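Local coordinates for START domain-containing protein 10 (Homo sapiens, PDB 6SER) that transfers phosphatidylcholine and phosphatidylethanolamine between membranes, preferring lipids with a palmitoyl or stearoyl chain at sn-1 and an unsaturated chain at sn-2, at residues F103-L108 against V150-Y155; N111-Y116 against S242-L247; C75-E80 against K214-C219; A79-D84 against L220-W225; V52-Q57 against F206-A211. All coordinates share one frame; numbering follows the deposited sequence.

Contact 1: residues F103-L108 against V150-Y155; sequences FDIARL and VKHPKY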
# COMPACT_ATOMS: atom_id res chain seq x y z
N PHE A 103 -9.93 -5.55 -5.99
CA PHE A 103 -10.21 -6.95 -5.66
C PHE A 103 -8.93 -7.74 -5.82
O PHE A 103 -8.04 -7.37 -6.59
CB PHE A 103 -11.29 -7.53 -6.57
CG PHE A 103 -11.02 -7.33 -8.04
CD1 PHE A 103 -10.25 -8.24 -8.75
CD2 PHE A 103 -11.54 -6.22 -8.70
CE1 PHE A 103 -10.00 -8.04 -10.12
CE2 PHE A 103 -11.31 -6.02 -10.05
CZ PHE A 103 -10.53 -6.93 -10.77
N ASP A 104 -8.83 -8.84 -5.08
CA ASP A 104 -7.71 -9.75 -5.27
C ASP A 104 -7.97 -10.63 -6.48
O ASP A 104 -9.12 -10.92 -6.82
CB ASP A 104 -7.49 -10.62 -4.03
CG ASP A 104 -6.80 -9.86 -2.91
OD1 ASP A 104 -6.15 -8.83 -3.19
OD2 ASP A 104 -6.91 -10.30 -1.74
N ILE A 105 -6.89 -11.05 -7.12
CA ILE A 105 -6.95 -11.84 -8.34
C ILE A 105 -6.64 -13.31 -8.07
O ILE A 105 -7.34 -14.20 -8.53
CB ILE A 105 -5.99 -11.26 -9.39
CG1 ILE A 105 -6.46 -9.86 -9.82
CG2 ILE A 105 -5.83 -12.22 -10.58
CD1 ILE A 105 -5.48 -9.12 -10.71
N ALA A 106 -5.57 -13.56 -7.32
CA ALA A 106 -5.14 -14.92 -7.07
C ALA A 106 -4.19 -14.90 -5.89
O ALA A 106 -3.64 -13.87 -5.51
CB ALA A 106 -4.46 -15.53 -8.31
N ARG A 107 -3.98 -16.08 -5.34
CA ARG A 107 -3.10 -16.28 -4.21
C ARG A 107 -1.82 -16.96 -4.68
O ARG A 107 -1.85 -17.81 -5.57
CB ARG A 107 -3.82 -17.10 -3.13
CG ARG A 107 -2.89 -17.85 -2.21
CD ARG A 107 -3.51 -18.04 -0.83
NE ARG A 107 -4.89 -18.53 -0.87
CZ ARG A 107 -5.24 -19.80 -1.05
NH1 ARG A 107 -4.30 -20.72 -1.24
NH2 ARG A 107 -6.52 -20.14 -1.06
N LEU A 108 -0.69 -16.54 -4.11
CA LEU A 108 0.58 -17.20 -4.38
C LEU A 108 0.97 -18.15 -3.26
O LEU A 108 1.17 -19.34 -3.50
CB LEU A 108 1.69 -16.15 -4.57
CG LEU A 108 1.65 -15.30 -5.82
CD1 LEU A 108 2.47 -14.07 -5.52
CD2 LEU A 108 2.22 -16.05 -7.03
N VAL A 150 3.24 -5.69 -10.72
CA VAL A 150 3.56 -6.93 -11.42
C VAL A 150 2.66 -7.00 -12.65
O VAL A 150 1.69 -6.25 -12.78
CB VAL A 150 3.39 -8.15 -10.48
CG1 VAL A 150 1.93 -8.61 -10.46
CG2 VAL A 150 4.31 -9.26 -10.87
N LYS A 151 2.98 -7.91 -13.57
CA LYS A 151 2.17 -8.09 -14.76
C LYS A 151 1.47 -9.44 -14.69
O LYS A 151 2.10 -10.47 -14.43
CB LYS A 151 3.01 -7.99 -16.03
CG LYS A 151 3.62 -6.61 -16.23
CD LYS A 151 4.55 -6.58 -17.44
CE LYS A 151 3.98 -5.76 -18.58
NZ LYS A 151 5.07 -5.30 -19.49
N HIS A 152 0.16 -9.42 -14.91
CA HIS A 152 -0.65 -10.63 -14.95
C HIS A 152 -1.25 -10.76 -16.34
O HIS A 152 -1.97 -9.85 -16.78
CB HIS A 152 -1.74 -10.57 -13.88
CG HIS A 152 -2.53 -11.83 -13.75
ND1 HIS A 152 -3.28 -12.35 -14.79
CD2 HIS A 152 -2.70 -12.68 -12.70
CE1 HIS A 152 -3.87 -13.46 -14.39
NE2 HIS A 152 -3.54 -13.68 -13.13
N PRO A 153 -1.02 -11.88 -17.04
CA PRO A 153 -1.37 -11.94 -18.47
C PRO A 153 -2.84 -11.65 -18.76
O PRO A 153 -3.16 -11.19 -19.86
CB PRO A 153 -1.01 -13.38 -18.86
CG PRO A 153 -0.09 -13.86 -17.79
CD PRO A 153 -0.51 -13.16 -16.54
N LYS A 154 -3.73 -11.88 -17.82
CA LYS A 154 -5.14 -11.58 -18.05
C LYS A 154 -5.52 -10.16 -17.66
O LYS A 154 -6.69 -9.79 -17.76
CB LYS A 154 -6.01 -12.58 -17.28
CG LYS A 154 -5.63 -14.03 -17.55
CD LYS A 154 -6.62 -14.99 -16.89
CE LYS A 154 -5.99 -15.73 -15.67
NZ LYS A 154 -4.73 -16.41 -16.04
N TYR A 155 -4.57 -9.34 -17.21
CA TYR A 155 -4.85 -7.96 -16.83
C TYR A 155 -3.90 -7.03 -17.56
O TYR A 155 -3.06 -6.36 -16.93
CB TYR A 155 -4.77 -7.79 -15.31
CG TYR A 155 -5.88 -8.54 -14.61
CD1 TYR A 155 -7.04 -7.90 -14.20
CD2 TYR A 155 -5.78 -9.91 -14.39
CE1 TYR A 155 -8.05 -8.59 -13.58
CE2 TYR A 155 -6.79 -10.61 -13.78
CZ TYR A 155 -7.92 -9.95 -13.37
OH TYR A 155 -8.92 -10.69 -12.76
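H152 is the first residue of 150-155 to meet strand 99-109: the CG2 methyl of I105 lies obliquely to the imidazole, near CD2 and 3.7 Å from NE2 of H152. The imidazole is steadied from its own chain, because ND1 accepts the backbone N of K154 (3.1 Å) almost exactly in the ring plane. The type I turn from H152 to Y155, closed by the bond from Y155 N to H152 O, brings the chain round until the phenol ring faces I105. That isoleucine has CG2 anti to the backbone N and CG1 beside it (chi1 -65°), and a chi2 of 172° extends CD1 over the centre of one ring face, 3.6 Å from the centroid and 8° off the normal, a well-formed CH-pi contact. CG2, 3.7 Å from Y155 CE2, bridges the two aromatic residues. Farther out, the hydroxyl OH of Y155 sits at the edge of the F103 ring, 3.9 Å from CE1; it also makes a weak hydrogen bond to a triethylene glycol probably left from crystallisation. F103 itself meets the ring of Y116. The strand carries a classic beta bulge, I105 and A106 together opposite V114 of strand 112-119, in the curved START-domain sheet.

Contact 2: residues N111-Y116 against S242-L247; sequences NADVGY and SPLPSL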
# COMPACT_ATOMS: atom_id res chain seq x y z
N ASN A 111 0.62 -16.15 2.66
CA ASN A 111 0.65 -14.73 2.99
C ASN A 111 1.14 -13.88 1.82
O ASN A 111 1.78 -12.85 2.01
CB ASN A 111 1.51 -14.47 4.24
CG ASN A 111 2.97 -14.88 4.05
OD1 ASN A 111 3.27 -15.90 3.43
ND2 ASN A 111 3.89 -14.07 4.57
N ALA A 112 0.83 -14.27 0.58
CA ALA A 112 1.16 -13.43 -0.57
C ALA A 112 0.12 -13.64 -1.67
O ALA A 112 -0.21 -14.78 -1.99
CB ALA A 112 2.55 -13.73 -1.13
N ASP A 113 -0.39 -12.55 -2.24
CA ASP A 113 -1.36 -12.67 -3.31
C ASP A 113 -1.13 -11.57 -4.35
O ASP A 113 -0.19 -10.77 -4.25
CB ASP A 113 -2.80 -12.67 -2.75
CG ASP A 113 -3.18 -11.38 -2.07
OD1 ASP A 113 -2.43 -10.38 -2.17
OD2 ASP A 113 -4.24 -11.36 -1.41
N VAL A 114 -1.99 -11.57 -5.36
CA VAL A 114 -1.95 -10.61 -6.46
C VAL A 114 -3.32 -9.96 -6.55
O VAL A 114 -4.35 -10.66 -6.50
CB VAL A 114 -1.58 -11.29 -7.80
CG1 VAL A 114 -1.39 -10.23 -8.90
CG2 VAL A 114 -0.33 -12.12 -7.63
N GLY A 115 -3.35 -8.64 -6.71
CA GLY A 115 -4.59 -7.90 -6.67
C GLY A 115 -4.59 -6.70 -7.59
O GLY A 115 -3.57 -6.34 -8.20
N TYR A 116 -5.77 -6.08 -7.67
CA TYR A 116 -6.08 -5.04 -8.63
C TYR A 116 -6.67 -3.85 -7.89
O TYR A 116 -7.45 -4.02 -6.95
CB TYR A 116 -7.09 -5.53 -9.68
CG TYR A 116 -7.47 -4.47 -10.67
CD1 TYR A 116 -6.67 -4.23 -11.79
CD2 TYR A 116 -8.61 -3.70 -10.50
CE1 TYR A 116 -6.99 -3.26 -12.71
CE2 TYR A 116 -8.94 -2.74 -11.42
CZ TYR A 116 -8.13 -2.52 -12.52
OH TYR A 116 -8.44 -1.54 -13.43
N SER A 242 -9.80 -18.25 2.45
CA SER A 242 -9.58 -17.52 1.19
C SER A 242 -10.34 -18.15 0.03
O SER A 242 -10.16 -19.34 -0.24
CB SER A 242 -8.10 -17.48 0.84
OG SER A 242 -7.94 -16.99 -0.47
N PRO A 243 -11.15 -17.39 -0.70
CA PRO A 243 -11.88 -17.96 -1.84
C PRO A 243 -11.13 -17.83 -3.15
O PRO A 243 -11.73 -17.97 -4.23
CB PRO A 243 -13.17 -17.13 -1.86
CG PRO A 243 -12.74 -15.80 -1.36
CD PRO A 243 -11.61 -16.03 -0.38
N LEU A 244 -9.82 -17.58 -3.08
CA LEU A 244 -9.09 -17.19 -4.27
C LEU A 244 -8.43 -18.40 -4.95
O LEU A 244 -7.97 -19.33 -4.28
CB LEU A 244 -8.02 -16.16 -3.91
CG LEU A 244 -8.50 -14.77 -3.47
CD1 LEU A 244 -7.31 -14.00 -2.86
CD2 LEU A 244 -9.10 -13.99 -4.65
N PRO A 245 -8.36 -18.39 -6.28
CA PRO A 245 -7.54 -19.40 -6.97
C PRO A 245 -6.06 -19.14 -6.71
O PRO A 245 -5.66 -18.07 -6.24
CB PRO A 245 -7.90 -19.18 -8.44
CG PRO A 245 -8.15 -17.70 -8.52
CD PRO A 245 -8.85 -17.36 -7.21
N SER A 246 -5.25 -20.14 -7.03
CA SER A 246 -3.81 -20.06 -6.82
C SER A 246 -3.08 -19.84 -8.14
O SER A 246 -3.58 -20.18 -9.21
CB SER A 246 -3.30 -21.33 -6.15
OG SER A 246 -3.81 -21.45 -4.82
N LEU A 247 -1.88 -19.28 -8.04
CA LEU A 247 -1.03 -18.93 -9.17
C LEU A 247 0.39 -19.43 -8.94
O LEU A 247 0.89 -19.40 -7.80
CB LEU A 247 -0.95 -17.41 -9.37
CG LEU A 247 -1.81 -16.61 -10.34
CD1 LEU A 247 -1.21 -15.22 -10.48
CD2 LEU A 247 -1.91 -17.31 -11.69
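V114 and L247 touch through single methyl groups, and the torsions place them: with CG1 of V114 anti to the backbone N (chi1 -174°), CG2 is left beside that N and anti to the carbonyl carbon, and this branch comes 4.3 Å from CD1 of L247, whose own chi1 of -97° is well away from a staggered value. One residue earlier on the strand, OD2 of D113 has CD1 of L244 4.3 Å away. That carboxylate looks elsewhere for its polar partner, since it forms a salt bridge with R134, which pairs with D104 as well and so lies between two acids. The loop at 242-247 is shaped locally by an ST turn in which S242 OG accepts the backbone N of L244 at 3.3 Å. Contact with 111-116 is therefore thin, one methyl-methyl touch and one methyl beside a carboxylate oxygen, while directional bonds of the loop go to the backbone of R107 on strand 99-109, from P245 and L247. A leucine methyl beside the acid cluster may limit water there and so strengthen the pairing with R134.

Contact 3: residues C75-E80 against K214-C219; sequences CDVPAE and KMYKAC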
# COMPACT_ATOMS: atom_id res chain seq x y z
N CYS A 75 -3.59 7.06 18.86
CA CYS A 75 -3.61 6.90 20.31
C CYS A 75 -4.71 5.97 20.78
O CYS A 75 -4.56 5.36 21.85
CB CYS A 75 -3.74 8.27 20.99
SG CYS A 75 -5.39 8.99 20.88
N ASP A 76 -5.79 5.80 20.00
CA ASP A 76 -6.97 5.09 20.47
C ASP A 76 -7.45 4.02 19.50
O ASP A 76 -8.62 3.62 19.56
CB ASP A 76 -8.10 6.07 20.77
CG ASP A 76 -8.44 6.95 19.59
OD1 ASP A 76 -9.53 7.55 19.59
OD2 ASP A 76 -7.61 7.04 18.65
N VAL A 77 -6.59 3.54 18.59
CA VAL A 77 -6.95 2.36 17.81
C VAL A 77 -5.82 1.33 17.93
O VAL A 77 -4.64 1.69 17.83
CB VAL A 77 -7.26 2.70 16.33
CG1 VAL A 77 -8.12 3.95 16.23
CG2 VAL A 77 -6.00 2.83 15.49
N PRO A 78 -6.13 0.07 18.21
CA PRO A 78 -5.07 -0.93 18.34
C PRO A 78 -4.51 -1.35 16.99
O PRO A 78 -5.14 -1.16 15.94
CB PRO A 78 -5.78 -2.11 19.03
CG PRO A 78 -7.21 -1.94 18.68
CD PRO A 78 -7.46 -0.47 18.52
N ALA A 79 -3.30 -1.91 17.04
CA ALA A 79 -2.61 -2.33 15.83
C ALA A 79 -3.43 -3.33 15.02
O ALA A 79 -3.43 -3.28 13.78
CB ALA A 79 -1.25 -2.94 16.19
N GLU A 80 -4.12 -4.26 15.69
CA GLU A 80 -4.88 -5.28 14.98
C GLU A 80 -6.03 -4.67 14.19
O GLU A 80 -6.37 -5.16 13.11
CB GLU A 80 -5.42 -6.34 15.96
CG GLU A 80 -5.89 -5.79 17.30
CD GLU A 80 -4.78 -5.82 18.36
OE1 GLU A 80 -4.58 -6.89 18.98
OE2 GLU A 80 -4.11 -4.79 18.57
N LYS A 214 -7.90 10.18 6.97
CA LYS A 214 -9.09 9.48 6.50
C LYS A 214 -9.03 8.01 6.87
O LYS A 214 -10.01 7.44 7.37
CB LYS A 214 -9.24 9.66 4.99
CG LYS A 214 -10.21 10.76 4.61
CD LYS A 214 -10.07 11.18 3.15
CE LYS A 214 -11.17 12.16 2.75
NZ LYS A 214 -11.34 13.25 3.76
N MET A 215 -7.87 7.38 6.68
CA MET A 215 -7.70 6.00 7.12
C MET A 215 -7.90 5.87 8.63
O MET A 215 -8.50 4.90 9.10
CB MET A 215 -6.31 5.50 6.74
CG MET A 215 -6.06 4.06 7.16
SD MET A 215 -4.34 3.57 7.03
CE MET A 215 -3.99 3.98 5.32
N TYR A 216 -7.40 6.84 9.40
CA TYR A 216 -7.56 6.76 10.85
C TYR A 216 -9.03 6.80 11.24
O TYR A 216 -9.48 6.02 12.08
CB TYR A 216 -6.79 7.89 11.53
CG TYR A 216 -7.22 8.09 12.97
CD1 TYR A 216 -6.77 7.24 13.97
CD2 TYR A 216 -8.09 9.12 13.32
CE1 TYR A 216 -7.16 7.41 15.29
CE2 TYR A 216 -8.49 9.30 14.63
CZ TYR A 216 -8.02 8.44 15.62
OH TYR A 216 -8.41 8.61 16.93
N LYS A 217 -9.80 7.71 10.63
CA LYS A 217 -11.23 7.75 10.92
C LYS A 217 -11.91 6.45 10.52
O LYS A 217 -12.85 6.00 11.19
CB LYS A 217 -11.89 8.93 10.19
CG LYS A 217 -11.46 10.30 10.71
CD LYS A 217 -12.29 11.43 10.09
CE LYS A 217 -11.88 12.78 10.67
NZ LYS A 217 -12.92 13.83 10.46
N ALA A 218 -11.44 5.82 9.44
CA ALA A 218 -12.01 4.54 9.03
C ALA A 218 -11.81 3.48 10.11
O ALA A 218 -12.71 2.65 10.35
CB ALA A 218 -11.40 4.09 7.71
N CYS A 219 -10.66 3.48 10.77
CA CYS A 219 -10.41 2.52 11.84
C CYS A 219 -11.39 2.69 13.00
O CYS A 219 -11.72 1.71 13.67
CB CYS A 219 -8.97 2.65 12.34
SG CYS A 219 -7.72 2.28 11.07
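The Y216 ring has D76 at its edge, near the ring plane, and the carboxylate is turned only 29° from it. Through this near-coplanar approach the phenol OH donates to OD2 of D76 at 2.5 Å, a length so short that its exact value is doubtful at 2.30 Å resolution, with OD1 of D76 farther off at 3.1 Å from the same OH. The two side chains cross at about a right angle, and D76 reaches the hydroxyl because its CG lies between the backbone N and the carbonyl carbon (chi1 55°). K213 adds a cation-pi contact to the ring. One residue on, V77 uses one methyl for two tasks: CG1 comes obliquely to the ring, 3.7 Å from CE1 of Y216, and reaches CB of C219 at 4.2 Å. The result grades from an exposed acid to a buried valine and cysteine. P78 is the N-cap of helix 79-87. C219 packs on L82 and V85 of that helix, and M215 on W95 of helix 89-95, I183 of strand 181-190 and Y171 of strand 161-175, so helix 197-227 lies among two short helices and the sheet.

Contact 4: residues A79-D84 against L220-W225; sequences AETLYD and LKYPEW. With PO4 (phosphate ion), chain B.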
# COMPACT_ATOMS: atom_id res chain seq x y z
N ALA A 79 -3.30 -1.91 17.04
CA ALA A 79 -2.61 -2.33 15.83
C ALA A 79 -3.43 -3.33 15.02
O ALA A 79 -3.43 -3.28 13.78
CB ALA A 79 -1.25 -2.94 16.19
N GLU A 80 -4.12 -4.26 15.69
CA GLU A 80 -4.88 -5.28 14.98
C GLU A 80 -6.03 -4.67 14.19
O GLU A 80 -6.37 -5.16 13.11
CB GLU A 80 -5.42 -6.34 15.96
CG GLU A 80 -5.89 -5.79 17.30
CD GLU A 80 -4.78 -5.82 18.36
OE1 GLU A 80 -4.58 -6.89 18.98
OE2 GLU A 80 -4.11 -4.79 18.57
N THR A 81 -6.63 -3.59 14.70
CA THR A 81 -7.70 -2.94 13.96
C THR A 81 -7.17 -2.23 12.72
O THR A 81 -7.74 -2.35 11.63
CB THR A 81 -8.43 -1.95 14.87
OG1 THR A 81 -9.03 -2.65 15.96
CG2 THR A 81 -9.52 -1.22 14.08
N LEU A 82 -6.06 -1.51 12.87
CA LEU A 82 -5.43 -0.92 11.70
C LEU A 82 -5.03 -1.99 10.69
O LEU A 82 -5.15 -1.80 9.48
CB LEU A 82 -4.23 -0.08 12.15
CG LEU A 82 -3.47 0.81 11.18
CD1 LEU A 82 -4.40 1.75 10.41
CD2 LEU A 82 -2.52 1.60 12.01
N TYR A 83 -4.60 -3.16 11.18
CA TYR A 83 -4.22 -4.26 10.29
C TYR A 83 -5.42 -4.77 9.50
O TYR A 83 -5.34 -4.96 8.28
CB TYR A 83 -3.60 -5.39 11.12
CG TYR A 83 -2.95 -6.52 10.34
CD1 TYR A 83 -1.91 -6.29 9.44
CD2 TYR A 83 -3.36 -7.84 10.54
CE1 TYR A 83 -1.31 -7.33 8.75
CE2 TYR A 83 -2.76 -8.89 9.86
CZ TYR A 83 -1.74 -8.64 8.96
OH TYR A 83 -1.15 -9.68 8.27
N ASP A 84 -6.56 -4.99 10.17
CA ASP A 84 -7.78 -5.42 9.48
C ASP A 84 -8.17 -4.43 8.39
O ASP A 84 -8.57 -4.83 7.28
CB ASP A 84 -8.94 -5.56 10.47
CG ASP A 84 -8.80 -6.76 11.38
OD1 ASP A 84 -7.98 -7.67 11.08
OD2 ASP A 84 -9.52 -6.80 12.40
N LEU A 220 -11.85 3.92 13.25
CA LEU A 220 -12.82 4.15 14.33
C LEU A 220 -14.18 3.56 13.98
O LEU A 220 -14.88 3.02 14.85
CB LEU A 220 -12.95 5.64 14.63
CG LEU A 220 -11.68 6.37 15.06
CD1 LEU A 220 -11.95 7.86 15.20
CD2 LEU A 220 -11.15 5.79 16.36
N LYS A 221 -14.57 3.66 12.71
CA LYS A 221 -15.86 3.14 12.27
C LYS A 221 -15.80 1.66 11.91
O LYS A 221 -16.84 1.05 11.66
CB LYS A 221 -16.37 3.96 11.07
CG LYS A 221 -16.75 5.40 11.43
CD LYS A 221 -18.15 5.46 12.04
CE LYS A 221 -18.46 6.83 12.64
NZ LYS A 221 -18.11 6.89 14.09
N TYR A 222 -14.60 1.05 11.90
CA TYR A 222 -14.48 -0.30 11.35
C TYR A 222 -15.18 -1.35 12.21
O TYR A 222 -15.95 -2.15 11.64
CB TYR A 222 -13.01 -0.66 11.12
CG TYR A 222 -12.86 -2.04 10.50
CD1 TYR A 222 -13.29 -2.28 9.20
CD2 TYR A 222 -12.30 -3.09 11.22
CE1 TYR A 222 -13.17 -3.54 8.63
CE2 TYR A 222 -12.17 -4.35 10.65
CZ TYR A 222 -12.61 -4.57 9.36
OH TYR A 222 -12.48 -5.82 8.79
N PRO A 223 -14.96 -1.44 13.53
CA PRO A 223 -15.61 -2.52 14.30
C PRO A 223 -17.12 -2.59 14.10
O PRO A 223 -17.65 -3.69 13.89
CB PRO A 223 -15.23 -2.18 15.75
CG PRO A 223 -13.89 -1.48 15.61
CD PRO A 223 -14.08 -0.62 14.39
N GLU A 224 -17.80 -1.45 14.11
CA GLU A 224 -19.25 -1.43 13.90
C GLU A 224 -19.61 -1.84 12.48
O GLU A 224 -20.55 -2.61 12.27
CB GLU A 224 -19.82 -0.05 14.21
CG GLU A 224 -19.87 0.27 15.70
CD GLU A 224 -20.32 1.70 15.98
OE1 GLU A 224 -20.11 2.57 15.11
OE2 GLU A 224 -20.88 1.94 17.07
N TRP A 225 -18.87 -1.33 11.48
CA TRP A 225 -19.14 -1.72 10.10
C TRP A 225 -18.89 -3.21 9.89
O TRP A 225 -19.70 -3.90 9.26
CB TRP A 225 -18.27 -0.89 9.15
CG TRP A 225 -18.55 -1.17 7.72
CD1 TRP A 225 -19.43 -0.51 6.90
CD2 TRP A 225 -17.95 -2.19 6.91
NE1 TRP A 225 -19.41 -1.06 5.64
CE2 TRP A 225 -18.51 -2.09 5.62
CE3 TRP A 225 -16.98 -3.18 7.16
CZ2 TRP A 225 -18.14 -2.94 4.58
CZ3 TRP A 225 -16.61 -4.02 6.12
CH2 TRP A 225 -17.19 -3.90 4.84
P PO4 B . -22.81 -0.67 3.63
O1 PO4 B . -21.43 -0.84 3.34
O2 PO4 B . -23.42 0.08 2.62
O3 PO4 B . -22.93 -0.00 4.85
O4 PO4 B . -23.46 -1.93 3.70
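T81 and Y222, which touch side chain to side chain, also have the nearest CA atoms, 7.7 Å apart, where helix 79-87 passes a kink in helix 197-227 at which the N atoms of 223 and 224 lack bonds to the preceding turn. Y222 carries most of the contact. The ring is held out to helix 79-87 by a chi1 of -178°, which sets CG opposite the backbone N, and its CE2 comes to 3.5 Å from CB of D84, whose carboxylate is inclined 54° to the ring. CG2 of T81 adds a looser touch, 4.4 Å from CD2 of Y222. Neither polar end pairs with the other: the Y222 hydroxyl bonds to D88, while D84 receives W236 on OD1 and a salt bridge from K234 on OD2. Beyond the interface, W225 NE1 donates at 3.1 Å to O1 of a phosphate ion, probably from the crystallisation liquor, which H229 NE2 also bonds. The closest touches between the helices are carbon to carbon, and the buried carboxylate, gripped by two donors, would be expected to stay ionised.

Contact 5: residues V52-Q57 against F206-A211; sequences VSVWVQ and FLAPKA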
# COMPACT_ATOMS: atom_id res chain seq x y z
N VAL A 52 0.94 13.57 12.81
CA VAL A 52 1.22 13.14 11.45
C VAL A 52 2.46 13.86 10.95
O VAL A 52 2.52 15.10 11.01
CB VAL A 52 0.03 13.40 10.51
CG1 VAL A 52 0.38 12.96 9.10
CG2 VAL A 52 -1.21 12.69 11.00
N SER A 53 3.44 13.10 10.46
CA SER A 53 4.63 13.68 9.84
C SER A 53 4.89 13.04 8.48
O SER A 53 4.57 11.87 8.25
CB SER A 53 5.87 13.52 10.73
OG SER A 53 5.78 12.35 11.51
N VAL A 54 5.47 13.83 7.59
CA VAL A 54 5.80 13.42 6.23
C VAL A 54 7.29 13.66 5.99
O VAL A 54 7.80 14.75 6.28
CB VAL A 54 4.96 14.18 5.18
CG1 VAL A 54 5.30 13.73 3.76
CG2 VAL A 54 3.48 13.99 5.46
N TRP A 55 7.99 12.64 5.49
CA TRP A 55 9.38 12.74 5.08
C TRP A 55 9.51 12.46 3.59
O TRP A 55 8.63 11.86 2.96
CB TRP A 55 10.28 11.74 5.83
CG TRP A 55 10.45 11.98 7.30
CD1 TRP A 55 11.50 12.60 7.92
CD2 TRP A 55 9.56 11.56 8.34
NE1 TRP A 55 11.31 12.60 9.28
CE2 TRP A 55 10.13 11.97 9.56
CE3 TRP A 55 8.34 10.88 8.36
CZ2 TRP A 55 9.52 11.73 10.79
CZ3 TRP A 55 7.74 10.65 9.57
CH2 TRP A 55 8.33 11.06 10.77
N VAL A 56 10.57 12.97 3.01
CA VAL A 56 10.84 12.78 1.62
C VAL A 56 12.28 12.33 1.53
O VAL A 56 13.07 12.77 2.29
CB VAL A 56 10.57 14.06 0.86
CG1 VAL A 56 10.93 13.91 -0.58
CG2 VAL A 56 9.12 14.42 0.94
N GLN A 57 12.60 11.43 0.64
CA GLN A 57 13.99 10.94 0.54
C GLN A 57 14.93 12.06 0.14
O GLN A 57 14.73 12.70 -0.85
CB GLN A 57 14.07 9.66 -0.27
CG GLN A 57 14.30 8.50 0.67
CD GLN A 57 15.19 7.43 0.09
OE1 GLN A 57 15.23 7.27 -1.12
NE2 GLN A 57 15.84 6.68 0.95
N PHE A 206 1.65 16.64 -0.43
CA PHE A 206 0.65 17.57 0.07
C PHE A 206 -0.60 16.85 0.57
O PHE A 206 -1.23 17.31 1.53
CB PHE A 206 0.29 18.56 -1.04
CG PHE A 206 -0.75 19.57 -0.65
CD1 PHE A 206 -2.09 19.38 -1.00
CD2 PHE A 206 -0.40 20.70 0.06
CE1 PHE A 206 -3.05 20.31 -0.65
CE2 PHE A 206 -1.36 21.64 0.42
CZ PHE A 206 -2.68 21.44 0.07
N LEU A 207 -0.97 15.75 -0.07
CA LEU A 207 -2.20 15.06 0.27
C LEU A 207 -1.99 13.93 1.27
O LEU A 207 -2.97 13.42 1.82
CB LEU A 207 -2.84 14.49 -1.00
CG LEU A 207 -3.30 15.51 -2.05
CD1 LEU A 207 -3.67 14.79 -3.34
CD2 LEU A 207 -4.48 16.31 -1.51
N ALA A 208 -0.74 13.55 1.51
CA ALA A 208 -0.46 12.40 2.37
C ALA A 208 -1.07 12.53 3.76
O ALA A 208 -1.75 11.59 4.19
CB ALA A 208 1.06 12.17 2.44
N PRO A 209 -0.88 13.63 4.50
CA PRO A 209 -1.50 13.70 5.84
C PRO A 209 -3.01 13.58 5.80
O PRO A 209 -3.60 13.00 6.72
CB PRO A 209 -1.06 15.08 6.36
CG PRO A 209 -0.66 15.85 5.15
CD PRO A 209 -0.08 14.84 4.22
N LYS A 210 -3.66 14.08 4.75
CA LYS A 210 -5.11 13.98 4.67
C LYS A 210 -5.55 12.54 4.43
O LYS A 210 -6.55 12.09 4.99
CB LYS A 210 -5.64 14.89 3.57
CG LYS A 210 -7.15 15.05 3.62
CD LYS A 210 -7.75 15.11 2.22
CE LYS A 210 -9.26 15.23 2.30
NZ LYS A 210 -9.90 14.98 0.98
N ALA A 211 -4.82 11.82 3.59
CA ALA A 211 -5.16 10.43 3.31
C ALA A 211 -4.98 9.56 4.55
O ALA A 211 -5.77 8.64 4.79
CB ALA A 211 -4.31 9.92 2.15
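The P209 ring is the bump of this contact, and it lies across the shallow dip between V52 and V54, alternate residues on one face of strand 52-57. The dip is bounded by two methyls, CG1 of V52 and CG2 of V54, which stand 4.9 Å apart. The proline meets them with different parts of its ring: CB rests 3.8 Å from CG1 of V52, while CD lies 3.9 Å from CG2 of V54. This is one point of the helix-grip architecture of START domains, in which a long C-terminal helix packs on a curved antiparallel sheet; here strand and helix axes approach to 8.6 Å and run at 147° to one another. Both valines have the same rotamer, with CG1 anti to the backbone N, and the proline meets the CG1 branch of one and the CG2 branch of the other. A208 adds a smaller bump, its CB 4.3 Å from V54 CG2. On the sheet side C70 supports both valines; along the helix K213 touches V52 and Q205 touches V54.

In the fold
Read from the N terminus, the chain sets out five first segments and closes them in a different order. Contact 1 closes soonest, at 150-155, wholly within the spans of contacts 3, 4 and 5. Helix 197-227 then closes contact 5, which joins it to strand 52-57, and contacts 3 and 4, which share A79 and E80 and join it to the start and body of helix 79-87; contact 5 crosses both. Contact 2 closes last, at 242-247, and crosses all four. Contacts 1 and 2 tie strands 99-109 and 112-119 to the loops at 150-155 and 242-247, and touch through those neighbouring strands and through R107 and P245, about 29 and 30 Å, centre to centre, from contact 5.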